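Benzoylformate Decarboxylase (Polynucleobacter necessarius, PDB 4K9Q) catalyses the non-oxidative decarboxylation of benzoylformate to benzaldehyde and carbon dioxide, using thiamine diphosphate held with a magnesium ion. Local coordinates at the interface of chains A and B. Residues are numbered along the deposited sequence; one frame, centred on the assembly and turned at random. Chains: chain A/B, Benzoylformate Decarboxylase.

The interface of chains A and B. Residues chain A 24, 32, 35, 41; chain B 474-476.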
ATOM      1  N   PRO A  24     -18.104   2.179  21.025  1.00 11.34           N
ATOM      2  CA  PRO A  24     -17.180   3.186  21.553  1.00 11.99           C
ATOM      3  C   PRO A  24     -15.884   2.613  22.139  1.00 13.58           C
ATOM      4  O   PRO A  24     -15.826   1.442  22.508  1.00 12.79           O
ATOM      5  CB  PRO A  24     -18.010   3.863  22.654  1.00 14.64           C
ATOM      6  CG  PRO A  24     -18.912   2.783  23.144  1.00 13.94           C
ATOM      7  CD  PRO A  24     -19.269   1.979  21.911  1.00 12.93           C
ATOM      8  N   LEU A  32     -17.312  11.883  21.177  1.00 14.40           N
ATOM      9  CA  LEU A  32     -18.673  11.600  21.618  1.00 12.08           C
ATOM     10  C   LEU A  32     -19.106  12.383  22.856  1.00 15.11           C
ATOM     11  O   LEU A  32     -20.266  12.340  23.237  1.00 15.58           O
ATOM     12  CB  LEU A  32     -18.822  10.105  21.901  1.00 12.20           C
ATOM     13  CG  LEU A  32     -18.587   9.172  20.706  1.00 12.66           C
ATOM     14  CD1 LEU A  32     -18.602   7.739  21.180  1.00 13.19           C
ATOM     15  CD2 LEU A  32     -19.630   9.383  19.611  1.00 13.96           C
ATOM     16  N   PHE A  35     -22.612  14.280  23.394  1.00 18.22           N
ATOM     17  CA  PHE A  35     -23.236  13.955  22.122  1.00 15.07           C
ATOM     18  C   PHE A  35     -24.564  14.708  22.007  1.00 17.47           C
ATOM     19  O   PHE A  35     -25.389  14.659  22.919  1.00 17.31           O
ATOM     20  CB  PHE A  35     -23.452  12.448  22.006  1.00 17.81           C
ATOM     21  CG  PHE A  35     -23.721  11.993  20.603  1.00 15.09           C
ATOM     22  CD1 PHE A  35     -25.016  11.758  20.172  1.00 17.32           C
ATOM     23  CD2 PHE A  35     -22.677  11.828  19.709  1.00 13.47           C
ATOM     24  CE1 PHE A  35     -25.263  11.346  18.872  1.00 16.25           C
ATOM     25  CE2 PHE A  35     -22.916  11.425  18.409  1.00 14.66           C
ATOM     26  CZ  PHE A  35     -24.212  11.185  17.993  1.00 13.25           C
ATOM     27  N   TYR A  41     -27.153   8.394  18.137  1.00 12.17           N
ATOM     28  CA  TYR A  41     -26.084   7.407  18.251  1.00 11.36           C
ATOM     29  C   TYR A  41     -26.726   6.044  18.408  1.00 14.31           C
ATOM     30  O   TYR A  41     -27.594   5.849  19.270  1.00 14.10           O
ATOM     31  CB  TYR A  41     -25.197   7.697  19.458  1.00 14.61           C
ATOM     32  CG  TYR A  41     -24.004   6.772  19.577  1.00 16.08           C
ATOM     33  CD1 TYR A  41     -24.108   5.552  20.233  1.00 12.97           C
ATOM     34  CD2 TYR A  41     -22.774   7.116  19.025  1.00 11.46           C
ATOM     35  CE1 TYR A  41     -23.026   4.706  20.340  1.00 13.01           C
ATOM     36  CE2 TYR A  41     -21.678   6.277  19.134  1.00 11.65           C
ATOM     37  CZ  TYR A  41     -21.811   5.071  19.796  1.00 10.79           C
ATOM     38  OH  TYR A  41     -20.734   4.222  19.911  1.00 11.05           O
TER
ATOM     39  N   VAL B 474     -21.129  10.601  27.147  1.00 16.22           N
ATOM     40  CA  VAL B 474     -20.800   9.699  26.047  1.00 16.77           C
ATOM     41  C   VAL B 474     -21.892   8.619  25.943  1.00 16.45           C
ATOM     42  O   VAL B 474     -22.239   7.994  26.944  1.00 17.45           O
ATOM     43  CB  VAL B 474     -19.429   9.033  26.266  1.00 13.97           C
ATOM     44  CG1 VAL B 474     -19.175   7.943  25.217  1.00 12.41           C
ATOM     45  CG2 VAL B 474     -18.319  10.078  26.246  1.00 19.13           C
ATOM     46  N   PRO B 475     -22.455   8.415  24.739  1.00 15.44           N
ATOM     47  CA  PRO B 475     -23.484   7.383  24.584  1.00 14.25           C
ATOM     48  C   PRO B 475     -22.909   5.979  24.452  1.00 15.25           C
ATOM     49  O   PRO B 475     -21.704   5.812  24.278  1.00 15.65           O
ATOM     50  CB  PRO B 475     -24.190   7.781  23.287  1.00 16.19           C
ATOM     51  CG  PRO B 475     -23.159   8.504  22.508  1.00 19.84           C
ATOM     52  CD  PRO B 475     -22.233   9.175  23.492  1.00 14.29           C
ATOM     53  N   GLY B 476     -23.778   4.980  24.557  1.00 12.70           N
ATOM     54  CA  GLY B 476     -23.389   3.598  24.314  1.00 17.67           C
ATOM     55  C   GLY B 476     -22.519   2.912  25.359  1.00 15.38           C
ATOM     56  O   GLY B 476     -21.855   1.918  25.048  1.00 16.93           O
TER
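B:Pro475 sets its pyrrolidine ring against a largely apolar surface of chain A formed by A:Tyr41, A:Phe35 and A:Leu32, a loop-into-domain contact between two subunits of a thiamine diphosphate enzyme. This surface belongs to the N-terminal cofactor-binding region of chain A, and the two-fold axis of the pair generates a twin contact with the chains exchanged. Family members work with subunits paired across such interfaces, so the patch is likely part of the functional assembly.

Packing is tight around the proline, which has 82 Å² of surface hidden by chain A. B:Pro475 CG lies over one face of the A:Tyr41 ring, offset toward the rim, 3.8 Å from the ring centroid in a CH-pi contact. The same B:Pro475 CG is 3.5 Å from A:Tyr41 CG. CB of the proline rests near the CG and CD1 side of the ring, which places the pyrrolidine at the root of the phenol and away from its hydroxyl OH. With CG anti to the backbone N (chi1 -176°), the tyrosine side chain crosses the proline at about a right angle and turns a face to it; the ring plane stands nearly perpendicular to the plane of CA, CB and CG (chi2 -87°). From another side, A:Phe35 offers its CB at 3.8 Å from CD of B:Pro475; its aromatic ring meets the proline through the root atom CG. The third wall is A:Leu32, whose carbonyl O and CB both approach the same CD, the O at 3.7 Å. Among the residues described, no N or O lies within bonding reach of the other chain.

Close atoms are sparser on the flanks. B:Val474 crosses A:Leu32 at about a right angle, its CG1 4.0 Å from the leucine CB, and buries 14 Å². Beyond the far rim of the tyrosine, the carbonyl O of B:Gly476 reaches CG of A:Pro24 at 3.6 Å, yet A:Pro24 loses merely 4 Å².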